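Local coordinates for periplasmic His/Glu/Gln/Arg/opine family-binding protein (Silicibacter pomeroyi, PDB 3I6V) that binds lysine in the cleft between its two lobes and, as a periplasmic solute-binding protein, probably delivers amino acids to an ABC transporter, at residues 54-59 and 66-71; 103-108 and 168-173; 119-124 and 148-153. One frame throughout, in Å; residues are numbered along the deposited sequence.

Contact 1: 54-59 and 66-71; sequences DSIIPN and DTIIAG. With LYS (lysine), chain B.
I56 meets I68 and A70 through successive carbons of one branch, CG1 and CD1, a compact example of a helix laid on a parallel sheet. The CG1 branch of I56 stands anti to its backbone N (chi1 -158°), which carries the chain across to the strand: I56 CG1 passes I68 CG1 at 4.1 Å, the two side chains crossing at a slant, and I56 CD1 goes on to end 3.9 Å from A70 CB. I68 answers with an extended arm. Its CG1 lies beside the backbone N (chi1 -65°), and the extended chain drives I68 CD1 to 3.4 Å from I56 O. That carbonyl oxygen takes its hydrogen bond with the Y65 hydroxyl; the methyl only packs beside it. The same methyl has a second neighbour, since I57 CG1 comes within 3.9 Å of I68 CD1, the two side chains roughly perpendicular. Helix 56-61 is the connection in a beta-alpha-beta crossover, running from strand 46-50 to strand 67-68 with strand 7-11 between them. Just beyond the apolar patch, the backbone turns to the ligand: G71 O accepts a hydrogen bond from the alpha-amino N of the bound lysine at 3.0 Å, while G71 N is bonded to E31. No hydrogen bond joins the two segments; shape and exclusion of water hold helix to strand, while the polar contribution of 66-71 to the ligand is the backbone carbonyl of G71.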
ATOM      1  N   ASP A  54      -2.908  -8.451   7.805  1.00 25.65           N
ATOM      2  CA  ASP A  54      -4.177  -8.848   8.456  1.00 28.01           C
ATOM      3  C   ASP A  54      -4.362  -8.239   9.839  1.00 27.49           C
ATOM      4  O   ASP A  54      -5.481  -7.867  10.234  1.00 28.91           O
ATOM      5  CB  ASP A  54      -4.287 -10.379   8.590  1.00 30.11           C
ATOM      6  CG  ASP A  54      -4.356 -11.088   7.233  1.00 37.00           C
ATOM      7  OD1 ASP A  54      -4.403 -10.386   6.199  1.00 41.65           O
ATOM      8  OD2 ASP A  54      -4.348 -12.360   7.185  1.00 43.31           O
ATOM      9  N   SER A  55      -3.271  -8.095  10.572  1.00 24.85           N
ATOM     10  CA  SER A  55      -3.392  -7.624  11.938  1.00 23.23           C
ATOM     11  C   SER A  55      -2.703  -6.246  12.140  1.00 22.01           C
ATOM     12  O   SER A  55      -2.491  -5.847  13.269  1.00 21.98           O
ATOM     13  CB  SER A  55      -2.766  -8.689  12.881  1.00 22.71           C
ATOM     14  OG  SER A  55      -1.380  -8.857  12.559  1.00 23.65           O
ATOM     15  N   ILE A  56      -2.360  -5.527  11.063  1.00 20.68           N
ATOM     16  CA  ILE A  56      -1.554  -4.301  11.200  1.00 20.40           C
ATOM     17  C   ILE A  56      -2.322  -3.178  11.923  1.00 20.51           C
ATOM     18  O   ILE A  56      -1.722  -2.388  12.668  1.00 20.47           O
ATOM     19  CB  ILE A  56      -0.949  -3.838   9.835  1.00 20.41           C
ATOM     20  CG1 ILE A  56       0.272  -2.952  10.058  1.00 21.83           C
ATOM     21  CG2 ILE A  56      -2.051  -3.219   8.884  1.00 18.91           C
ATOM     22  CD1 ILE A  56       1.215  -2.899   8.821  1.00 21.52           C
ATOM     23  N   ILE A  57      -3.638  -3.126  11.737  1.00 19.82           N
ATOM     24  CA  ILE A  57      -4.440  -2.146  12.452  1.00 19.99           C
ATOM     25  C   ILE A  57      -4.618  -2.540  13.936  1.00 21.03           C
ATOM     26  O   ILE A  57      -4.299  -1.739  14.799  1.00 21.08           O
ATOM     27  CB  ILE A  57      -5.764  -1.800  11.739  1.00 19.58           C
ATOM     28  CG1 ILE A  57      -5.479  -0.966  10.473  1.00 20.44           C
ATOM     29  CG2 ILE A  57      -6.699  -1.010  12.691  1.00 19.94           C
ATOM     30  CD1 ILE A  57      -6.781  -0.525   9.688  1.00 22.64           C
ATOM     31  N   PRO A  58      -5.124  -3.759  14.237  1.00 22.06           N
ATOM     32  CA  PRO A  58      -5.275  -4.097  15.686  1.00 22.94           C
ATOM     33  C   PRO A  58      -3.971  -4.007  16.465  1.00 22.79           C
ATOM     34  O   PRO A  58      -3.976  -3.558  17.615  1.00 23.97           O
ATOM     35  CB  PRO A  58      -5.785  -5.559  15.685  1.00 24.21           C
ATOM     36  CG  PRO A  58      -6.210  -5.867  14.308  1.00 24.23           C
ATOM     37  CD  PRO A  58      -5.782  -4.740  13.357  1.00 22.40           C
ATOM     38  N   ASN A  59      -2.852  -4.382  15.842  1.00 22.31           N
ATOM     39  CA  ASN A  59      -1.562  -4.300  16.542  1.00 22.90           C
ATOM     40  C   ASN A  59      -1.015  -2.872  16.747  1.00 23.00           C
ATOM     41  O   ASN A  59      -0.227  -2.648  17.678  1.00 23.51           O
ATOM     42  CB  ASN A  59      -0.534  -5.257  15.913  1.00 21.61           C
ATOM     43  CG  ASN A  59      -0.909  -6.733  16.149  1.00 24.27           C
ATOM     44  OD1 ASN A  59      -1.846  -7.028  16.889  1.00 24.37           O
ATOM     45  ND2 ASN A  59      -0.169  -7.644  15.537  1.00 22.52           N
ATOM     46  N   ASP A  66       3.828   2.428  16.665  1.00 22.54           N
ATOM     47  CA  ASP A  66       3.170   3.731  16.795  1.00 22.53           C
ATOM     48  C   ASP A  66       2.598   4.315  15.520  1.00 21.67           C
ATOM     49  O   ASP A  66       1.815   5.273  15.594  1.00 22.86           O
ATOM     50  CB  ASP A  66       4.127   4.744  17.436  1.00 22.78           C
ATOM     51  CG  ASP A  66       4.706   4.226  18.750  1.00 23.93           C
ATOM     52  OD1 ASP A  66       3.924   3.822  19.640  1.00 26.92           O
ATOM     53  OD2 ASP A  66       5.949   4.161  18.859  1.00 25.37           O
ATOM     54  N   THR A  67       3.011   3.807  14.370  1.00 19.63           N
ATOM     55  CA  THR A  67       2.460   4.275  13.104  1.00 20.32           C
ATOM     56  C   THR A  67       2.265   3.106  12.149  1.00 20.25           C
ATOM     57  O   THR A  67       2.906   2.045  12.312  1.00 20.37           O
ATOM     58  CB  THR A  67       3.381   5.304  12.386  1.00 20.62           C
ATOM     59  OG1 THR A  67       4.527   4.609  11.851  1.00 23.01           O
ATOM     60  CG2 THR A  67       3.858   6.408  13.319  1.00 19.81           C
ATOM     61  N   ILE A  68       1.394   3.288  11.162  1.00 19.40           N
ATOM     62  CA  ILE A  68       1.336   2.371  10.017  1.00 20.42           C
ATOM     63  C   ILE A  68       1.778   3.144   8.787  1.00 20.82           C
ATOM     64  O   ILE A  68       1.188   4.174   8.483  1.00 19.96           O
ATOM     65  CB  ILE A  68      -0.079   1.805   9.810  1.00 19.53           C
ATOM     66  CG1 ILE A  68      -0.472   0.934  11.006  1.00 20.47           C
ATOM     67  CG2 ILE A  68      -0.167   0.993   8.497  1.00 20.96           C
ATOM     68  CD1 ILE A  68      -1.962   0.519  10.971  1.00 20.40           C
ATOM     69  N   ILE A  69       2.850   2.693   8.129  1.00 20.74           N
ATOM     70  CA  ILE A  69       3.272   3.286   6.876  1.00 21.74           C
ATOM     71  C   ILE A  69       3.494   2.084   5.940  1.00 22.99           C
ATOM     72  O   ILE A  69       4.545   1.428   5.975  1.00 23.02           O
ATOM     73  CB  ILE A  69       4.507   4.213   7.055  1.00 22.42           C
ATOM     74  CG1 ILE A  69       4.898   4.902   5.739  1.00 22.99           C
ATOM     75  CG2 ILE A  69       5.705   3.467   7.748  1.00 24.12           C
ATOM     76  CD1 ILE A  69       6.065   5.938   5.917  1.00 25.07           C
ATOM     77  N   ALA A  70       2.455   1.741   5.181  1.00 22.02           N
ATOM     78  CA  ALA A  70       2.346   0.402   4.590  1.00 21.80           C
ATOM     79  C   ALA A  70       1.390   0.426   3.405  1.00 22.19           C
ATOM     80  O   ALA A  70       0.532  -0.453   3.270  1.00 24.27           O
ATOM     81  CB  ALA A  70       1.847  -0.629   5.671  1.00 20.66           C
ATOM     82  N   GLY A  71       1.527   1.442   2.556  1.00 21.91           N
ATOM     83  CA  GLY A  71       0.667   1.604   1.363  1.00 21.83           C
ATOM     84  C   GLY A  71      -0.833   1.588   1.654  1.00 21.04           C
ATOM     85  O   GLY A  71      -1.613   1.145   0.818  1.00 21.54           O
TER
HETATM   86  N   LYS B   1      -4.092   0.781  -0.793  1.00 19.25           N
HETATM   87  CA  LYS B   1      -4.950  -0.441  -0.659  1.00 19.15           C
HETATM   88  C   LYS B   1      -5.668  -0.458   0.672  1.00 19.85           C
HETATM   89  O   LYS B   1      -5.367   0.392   1.521  1.00 20.69           O
HETATM   90  CB  LYS B   1      -4.095  -1.723  -0.816  1.00 18.75           C
HETATM   91  CG  LYS B   1      -3.083  -1.969   0.303  1.00 17.98           C
HETATM   92  CD  LYS B   1      -2.234  -3.248  -0.015  1.00 20.74           C
HETATM   93  CE  LYS B   1      -1.223  -3.617   1.132  1.00 20.73           C
HETATM   94  NZ  LYS B   1      -0.345  -4.821   0.700  1.00 20.25           N
HETATM   95  OXT LYS B   1      -6.543  -1.336   0.925  1.00 20.47           O

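Contact 2: 103-108 and 168-173; sequences ADLSGI and MFVGDD
L105 grips V170 and G171 with its two methyls, one for each residue, and these apolar touches are the close contacts between the two segments. L105 CD2 lies 3.6 Å from V170 CG2, the side chains slanting past one another. V170 has its CG1 beside the backbone N (chi1 -64°), which leaves CG2 in the crowded position between N and carbonyl carbon, and it is this methyl that faces the leucine. The other branch reaches the backbone, L105 CD1 sitting 4.0 Å from G171 CA. Here the absence of a side chain matters: a beta carbon on G171 would clash with L105 CD1, and the residue has a positive phi besides, at the corner the chain turns here.

No hydrogen bond crosses between the segments; those inside 103-108 shape the turn that presents the leucine. D104 to G107 form a type I beta turn, closed by G107 N to D104 O at 2.9 Å. Inside it, D104 makes an Asx turn: S106 N donates to D104 OD1 at 3.0 Å, arriving from above the carboxylate plane, 57° out of it. D104 thus accepts twice, by its carbonyl from the turn's last residue and by its carboxylate from the third, with L105 at the second position.

The loop spans the way from strand 93-98 to strand 108-112: its start packs on A98 through A103, and its end bonds to T127 of strand 127-131 through G107 and to D147 through I108 N. Strand 168-170 runs antiparallel to strand 93-98, where V170 bonds to and packs on Y96. F169, the residue before it, packs on helix 153-162.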
ATOM      1  N   ALA A 103      -9.766 -13.074 -19.926  1.00 38.00           N
ATOM      2  CA  ALA A 103     -10.050 -13.585 -18.582  1.00 37.34           C
ATOM      3  C   ALA A 103     -11.419 -13.088 -18.143  1.00 36.96           C
ATOM      4  O   ALA A 103     -11.782 -11.955 -18.431  1.00 36.57           O
ATOM      5  CB  ALA A 103      -8.980 -13.136 -17.576  1.00 37.23           C
ATOM      6  N   ASP A 104     -12.165 -13.958 -17.471  1.00 36.41           N
ATOM      7  CA  ASP A 104     -13.478 -13.624 -16.959  1.00 36.64           C
ATOM      8  C   ASP A 104     -13.383 -12.826 -15.633  1.00 35.97           C
ATOM      9  O   ASP A 104     -13.238 -13.400 -14.539  1.00 34.38           O
ATOM     10  CB  ASP A 104     -14.280 -14.914 -16.762  1.00 37.18           C
ATOM     11  CG  ASP A 104     -15.665 -14.668 -16.218  1.00 39.28           C
ATOM     12  OD1 ASP A 104     -16.141 -13.506 -16.245  1.00 40.42           O
ATOM     13  OD2 ASP A 104     -16.272 -15.642 -15.731  1.00 43.72           O
ATOM     14  N   LEU A 105     -13.506 -11.507 -15.748  1.00 36.20           N
ATOM     15  CA  LEU A 105     -13.461 -10.599 -14.595  1.00 36.94           C
ATOM     16  C   LEU A 105     -14.685 -10.688 -13.689  1.00 37.32           C
ATOM     17  O   LEU A 105     -14.738 -10.020 -12.656  1.00 38.53           O
ATOM     18  CB  LEU A 105     -13.259  -9.148 -15.051  1.00 37.02           C
ATOM     19  CG  LEU A 105     -12.072  -8.859 -15.956  1.00 37.76           C
ATOM     20  CD1 LEU A 105     -11.849  -7.347 -16.114  1.00 36.22           C
ATOM     21  CD2 LEU A 105     -10.786  -9.582 -15.454  1.00 36.99           C
ATOM     22  N   SER A 106     -15.678 -11.487 -14.064  1.00 36.78           N
ATOM     23  CA  SER A 106     -16.814 -11.739 -13.199  0.50 36.50           C
ATOM     24  C   SER A 106     -16.701 -13.140 -12.611  1.00 36.47           C
ATOM     25  O   SER A 106     -17.590 -13.613 -11.935  1.00 36.38           O
ATOM     26  CB  SER A 106     -18.138 -11.532 -13.947  0.50 36.73           C
ATOM     27  OG  SER A 106     -18.336 -10.160 -14.254  0.50 35.91           O
ATOM     28  N   GLY A 107     -15.572 -13.804 -12.867  1.00 36.83           N
ATOM     29  CA  GLY A 107     -15.332 -15.132 -12.279  1.00 36.00           C
ATOM     30  C   GLY A 107     -14.741 -15.034 -10.884  1.00 35.70           C
ATOM     31  O   GLY A 107     -15.263 -14.295 -10.005  1.00 35.38           O
ATOM     32  N   ILE A 108     -13.662 -15.783 -10.665  1.00 33.88           N
ATOM     33  CA  ILE A 108     -12.988 -15.818  -9.363  1.00 33.07           C
ATOM     34  C   ILE A 108     -11.891 -14.766  -9.366  1.00 31.48           C
ATOM     35  O   ILE A 108     -10.939 -14.849 -10.160  1.00 30.52           O
ATOM     36  CB  ILE A 108     -12.411 -17.218  -9.048  1.00 33.55           C
ATOM     37  CG1 ILE A 108     -13.569 -18.206  -8.796  1.00 36.05           C
ATOM     38  CG2 ILE A 108     -11.508 -17.144  -7.839  1.00 33.34           C
ATOM     39  CD1 ILE A 108     -13.209 -19.666  -9.009  1.00 39.95           C
ATOM     40  N   MET A 168      -0.783  -9.904 -17.646  1.00 30.46           N
ATOM     41  CA  MET A 168      -1.105  -8.685 -18.369  1.00 30.71           C
ATOM     42  C   MET A 168      -2.287  -7.934 -17.721  1.00 29.71           C
ATOM     43  O   MET A 168      -3.156  -8.531 -17.102  1.00 28.82           O
ATOM     44  CB  MET A 168      -1.426  -9.016 -19.841  1.00 31.10           C
ATOM     45  CG  MET A 168      -2.640  -9.971 -20.019  1.00 33.84           C
ATOM     46  SD  MET A 168      -2.481 -11.063 -21.486  1.00 36.20           S
ATOM     47  CE  MET A 168      -1.130 -12.096 -20.920  1.00 38.13           C
ATOM     48  N   PHE A 169      -2.311  -6.624 -17.901  1.00 30.50           N
ATOM     49  CA  PHE A 169      -3.496  -5.839 -17.518  1.00 31.16           C
ATOM     50  C   PHE A 169      -4.707  -6.158 -18.404  1.00 31.93           C
ATOM     51  O   PHE A 169      -4.582  -6.262 -19.629  1.00 30.91           O
ATOM     52  CB  PHE A 169      -3.178  -4.356 -17.596  1.00 31.05           C
ATOM     53  CG  PHE A 169      -2.249  -3.875 -16.505  1.00 30.98           C
ATOM     54  CD1 PHE A 169      -0.977  -3.379 -16.817  1.00 29.01           C
ATOM     55  CD2 PHE A 169      -2.658  -3.912 -15.158  1.00 30.97           C
ATOM     56  CE1 PHE A 169      -0.110  -2.924 -15.795  1.00 29.77           C
ATOM     57  CE2 PHE A 169      -1.805  -3.456 -14.120  1.00 29.54           C
ATOM     58  CZ  PHE A 169      -0.535  -2.946 -14.444  1.00 28.98           C
ATOM     59  N   VAL A 170      -5.869  -6.328 -17.771  1.00 32.88           N
ATOM     60  CA  VAL A 170      -7.128  -6.536 -18.480  1.00 33.34           C
ATOM     61  C   VAL A 170      -8.200  -5.586 -17.900  1.00 34.05           C
ATOM     62  O   VAL A 170      -8.130  -5.186 -16.722  1.00 33.20           O
ATOM     63  CB  VAL A 170      -7.576  -8.022 -18.397  1.00 33.25           C
ATOM     64  CG1 VAL A 170      -6.564  -8.914 -19.100  1.00 33.80           C
ATOM     65  CG2 VAL A 170      -7.702  -8.476 -16.959  1.00 33.84           C
ATOM     66  N   GLY A 171      -9.171  -5.203 -18.726  1.00 34.65           N
ATOM     67  CA  GLY A 171     -10.269  -4.341 -18.261  1.00 34.78           C
ATOM     68  C   GLY A 171      -9.808  -2.909 -18.063  1.00 35.34           C
ATOM     69  O   GLY A 171      -8.799  -2.470 -18.620  1.00 35.51           O
ATOM     70  N   ASP A 172     -10.549  -2.160 -17.264  1.00 35.50           N
ATOM     71  CA  ASP A 172     -10.230  -0.748 -17.090  1.00 36.05           C
ATOM     72  C   ASP A 172      -9.734  -0.542 -15.678  1.00 34.54           C
ATOM     73  O   ASP A 172     -10.126  -1.276 -14.798  1.00 34.32           O
ATOM     74  CB  ASP A 172     -11.494   0.090 -17.312  1.00 37.43           C
ATOM     75  CG  ASP A 172     -12.119  -0.159 -18.685  1.00 41.00           C
ATOM     76  OD1 ASP A 172     -13.125  -0.911 -18.758  1.00 45.16           O
ATOM     77  OD2 ASP A 172     -11.585   0.368 -19.681  1.00 43.22           O
ATOM     78  N   ASP A 173      -8.896   0.461 -15.484  1.00 33.47           N
ATOM     79  CA  ASP A 173      -8.543   0.968 -14.168  1.00 33.58           C
ATOM     80  C   ASP A 173      -9.790   1.410 -13.358  1.00 33.01           C
ATOM     81  O   ASP A 173     -10.787   1.837 -13.933  1.00 31.28           O
ATOM     82  CB  ASP A 173      -7.599   2.160 -14.324  1.00 33.82           C
ATOM     83  CG  ASP A 173      -6.211   1.771 -14.873  1.00 37.36           C
ATOM     84  OD1 ASP A 173      -5.863   0.556 -14.932  1.00 38.01           O
ATOM     85  OD2 ASP A 173      -5.464   2.711 -15.236  1.00 39.77           O
TER

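Contact 3: 119-124 and 148-153; sequences GYIAES and AVFADR
This is a buried helix-to-sheet contact, apolar throughout, in which Y120 and I121 of helix 116-123 close on F150 of strand 148-152. The two rings are near parallel, their planes 27° apart, but slid until they barely overlap at a centroid separation of 4.9 Å. The approach is oblique, Y120 CD2 coming to 3.3 Å from F150 CE2, a tight meeting. F150 has its CG anti to the backbone N (chi1 -174°), which swings the ring off the strand to the helix. I121 meets the CG-CD2 side of that ring obliquely, I121 CG1 lying 3.7 Å from F150 CD2 and I121 CD1 3.8 Å from F150 CG; the same CD1 sits in the plane of the Y120 ring, at its edge. The topology is a doubly wound beta-alpha-beta arrangement, as in type II periplasmic binding proteins: helix 116-123 connects the parallel strands 108-112 and 127-131, and strand 148-152 is parallel to 108-112. V149 points from the strand the other way and packs on helix 134-142, so the sheet has helices on both faces. With an alanine in place of F150, the ring that fills the angle between Y120 and I121 would be gone, and the tyrosine is likely to be freer to turn beside the gap opened under the helix. Y96 and V174 also border this aromatic group. At the helix end, S124 OG donates to I121 O at 2.6 Å, and at the end of the strand D152 caps the following helix through Y155 N.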
ATOM      1  N   GLY A 119     -12.775  -5.166  -0.757  1.00 18.57           N
ATOM      2  CA  GLY A 119     -14.131  -4.578  -0.571  1.00 20.29           C
ATOM      3  C   GLY A 119     -14.884  -4.354  -1.892  1.00 20.62           C
ATOM      4  O   GLY A 119     -16.077  -4.651  -2.000  1.00 20.76           O
ATOM      5  N   TYR A 120     -14.174  -3.861  -2.901  1.00 20.81           N
ATOM      6  CA  TYR A 120     -14.753  -3.566  -4.216  1.00 20.46           C
ATOM      7  C   TYR A 120     -15.183  -4.856  -4.881  1.00 21.12           C
ATOM      8  O   TYR A 120     -16.281  -4.940  -5.443  1.00 20.48           O
ATOM      9  CB  TYR A 120     -13.709  -2.841  -5.080  1.00 20.35           C
ATOM     10  CG  TYR A 120     -14.157  -2.558  -6.502  1.00 20.57           C
ATOM     11  CD1 TYR A 120     -14.753  -1.349  -6.839  1.00 19.87           C
ATOM     12  CD2 TYR A 120     -13.950  -3.499  -7.519  1.00 21.65           C
ATOM     13  CE1 TYR A 120     -15.162  -1.078  -8.169  1.00 21.26           C
ATOM     14  CE2 TYR A 120     -14.342  -3.243  -8.850  1.00 22.65           C
ATOM     15  CZ  TYR A 120     -14.951  -2.041  -9.169  1.00 24.17           C
ATOM     16  OH  TYR A 120     -15.335  -1.805 -10.495  1.00 24.64           O
ATOM     17  N   ILE A 121     -14.331  -5.883  -4.818  1.00 22.21           N
ATOM     18  CA  ILE A 121     -14.711  -7.169  -5.409  1.00 22.15           C
ATOM     19  C   ILE A 121     -15.873  -7.828  -4.664  1.00 22.12           C
ATOM     20  O   ILE A 121     -16.769  -8.405  -5.309  1.00 22.39           O
ATOM     21  CB  ILE A 121     -13.511  -8.139  -5.522  1.00 22.60           C
ATOM     22  CG1 ILE A 121     -12.433  -7.521  -6.416  1.00 20.91           C
ATOM     23  CG2 ILE A 121     -13.991  -9.530  -6.000  1.00 22.32           C
ATOM     24  CD1 ILE A 121     -12.874  -7.217  -7.904  1.00 19.22           C
ATOM     25  N   ALA A 122     -15.897  -7.713  -3.332  1.00 21.81           N
ATOM     26  CA  ALA A 122     -16.962  -8.345  -2.546  1.00 23.58           C
ATOM     27  C   ALA A 122     -18.320  -7.714  -2.887  1.00 24.42           C
ATOM     28  O   ALA A 122     -19.321  -8.422  -2.907  1.00 24.35           O
ATOM     29  CB  ALA A 122     -16.720  -8.231  -1.028  1.00 23.35           C
ATOM     30  N   GLU A 123     -18.335  -6.395  -3.128  1.00 23.26           N
ATOM     31  CA  GLU A 123     -19.579  -5.696  -3.541  1.00 24.15           C
ATOM     32  C   GLU A 123     -19.969  -6.037  -5.006  1.00 25.39           C
ATOM     33  O   GLU A 123     -21.153  -5.983  -5.365  1.00 25.13           O
ATOM     34  CB  GLU A 123     -19.461  -4.175  -3.347  1.00 22.75           C
ATOM     35  CG  GLU A 123     -20.720  -3.411  -3.870  1.00 25.35           C
ATOM     36  CD  GLU A 123     -20.682  -1.897  -3.626  1.00 26.86           C
ATOM     37  OE1 GLU A 123     -20.035  -1.485  -2.606  1.00 24.91           O
ATOM     38  OE2 GLU A 123     -21.334  -1.148  -4.437  1.00 21.88           O
ATOM     39  N   SER A 124     -18.976  -6.386  -5.829  1.00 27.14           N
ATOM     40  CA  SER A 124     -19.190  -6.684  -7.260  1.00 30.16           C
ATOM     41  C   SER A 124     -19.834  -8.049  -7.442  1.00 31.56           C
ATOM     42  O   SER A 124     -19.967  -8.814  -6.490  1.00 30.95           O
ATOM     43  CB  SER A 124     -17.864  -6.671  -8.028  1.00 29.80           C
ATOM     44  OG  SER A 124     -17.193  -7.916  -7.828  1.00 30.62           O
ATOM     45  N   ALA A 148      -8.425 -13.754 -12.190  1.00 30.05           N
ATOM     46  CA  ALA A 148      -7.656 -12.524 -12.219  1.00 28.11           C
ATOM     47  C   ALA A 148      -7.382 -12.057 -10.787  1.00 26.19           C
ATOM     48  O   ALA A 148      -7.942 -12.581  -9.832  1.00 26.75           O
ATOM     49  CB  ALA A 148      -8.403 -11.427 -13.011  1.00 29.38           C
ATOM     50  N   VAL A 149      -6.514 -11.077 -10.665  1.00 24.96           N
ATOM     51  CA  VAL A 149      -6.258 -10.430  -9.379  1.00 23.98           C
ATOM     52  C   VAL A 149      -6.636  -8.963  -9.552  1.00 23.10           C
ATOM     53  O   VAL A 149      -6.355  -8.368 -10.603  1.00 24.59           O
ATOM     54  CB  VAL A 149      -4.763 -10.557  -8.938  1.00 23.26           C
ATOM     55  CG1 VAL A 149      -3.831 -10.103 -10.074  1.00 22.32           C
ATOM     56  CG2 VAL A 149      -4.500  -9.742  -7.664  1.00 22.44           C
ATOM     57  N   PHE A 150      -7.248  -8.387  -8.516  1.00 21.88           N
ATOM     58  CA  PHE A 150      -7.561  -6.949  -8.500  1.00 21.12           C
ATOM     59  C   PHE A 150      -6.750  -6.313  -7.375  1.00 20.00           C
ATOM     60  O   PHE A 150      -6.895  -6.690  -6.218  1.00 19.92           O
ATOM     61  CB  PHE A 150      -9.069  -6.775  -8.268  1.00 20.10           C
ATOM     62  CG  PHE A 150      -9.560  -5.346  -8.368  1.00 20.88           C
ATOM     63  CD1 PHE A 150      -9.467  -4.640  -9.575  1.00 20.25           C
ATOM     64  CD2 PHE A 150     -10.143  -4.726  -7.256  1.00 17.43           C
ATOM     65  CE1 PHE A 150      -9.946  -3.318  -9.666  1.00 21.97           C
ATOM     66  CE2 PHE A 150     -10.630  -3.423  -7.317  1.00 18.66           C
ATOM     67  CZ  PHE A 150     -10.535  -2.707  -8.527  1.00 19.44           C
ATOM     68  N   ALA A 151      -5.897  -5.355  -7.723  1.00 19.97           N
ATOM     69  CA  ALA A 151      -4.928  -4.813  -6.784  1.00 20.77           C
ATOM     70  C   ALA A 151      -4.509  -3.440  -7.204  1.00 21.60           C
ATOM     71  O   ALA A 151      -4.901  -2.948  -8.257  1.00 22.73           O
ATOM     72  CB  ALA A 151      -3.652  -5.754  -6.721  1.00 20.65           C
ATOM     73  N   ASP A 152      -3.665  -2.829  -6.390  1.00 22.33           N
ATOM     74  CA  ASP A 152      -3.157  -1.505  -6.666  1.00 23.28           C
ATOM     75  C   ASP A 152      -2.321  -1.537  -7.936  1.00 24.36           C
ATOM     76  O   ASP A 152      -1.470  -2.458  -8.112  1.00 23.75           O
ATOM     77  CB  ASP A 152      -2.299  -1.085  -5.500  1.00 23.03           C
ATOM     78  CG  ASP A 152      -1.729   0.262  -5.666  1.00 27.83           C
ATOM     79  OD1 ASP A 152      -2.451   1.252  -5.393  1.00 25.95           O
ATOM     80  OD2 ASP A 152      -0.523   0.323  -6.020  1.00 31.07           O
ATOM     81  N   ARG A 153      -2.560  -0.558  -8.814  1.00 23.47           N
ATOM     82  CA  ARG A 153      -1.912  -0.511 -10.107  1.00 25.09           C
ATOM     83  C   ARG A 153      -0.395  -0.363  -9.945  1.00 25.97           C
ATOM     84  O   ARG A 153       0.373  -0.984 -10.697  1.00 26.20           O
ATOM     85  CB  ARG A 153      -2.447   0.626 -10.991  1.00 25.38           C
ATOM     86  CG  ARG A 153      -1.841   0.589 -12.424  1.00 27.93           C
ATOM     87  CD  ARG A 153      -2.438   1.637 -13.400  1.00 30.49           C
ATOM     88  NE  ARG A 153      -1.667   1.556 -14.628  1.00 34.31           N
ATOM     89  CZ  ARG A 153      -1.909   0.697 -15.615  1.00 33.58           C
ATOM     90  NH1 ARG A 153      -2.950  -0.134 -15.572  1.00 31.56           N
ATOM     91  NH2 ARG A 153      -1.117   0.698 -16.673  1.00 35.38           N
TER

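Overall arrangement
Contacts 2 and 3 belong to one sheet and one lobe, their centres 10 Å apart, with contact 3 nested in the chain loop that contact 2 closes. They touch directly: D173 OD1 makes a salt bridge of 3.1 Å to R153 NH1, and L105 CD2 packs 3.9 Å from A148 CB. Contact 1 lies on the smaller parallel sheet, its centre 21 Å from that of contact 3 and 29 Å from that of contact 2, which lies on the opposite side of the chain's centre. Lysine lies between: 66-71 supplies a pocket residue, F150's side chain is about 9 Å from the ligand, and helix 116-123 offers it I116 N. The sodium site is about 10 Å from the side chain of I57.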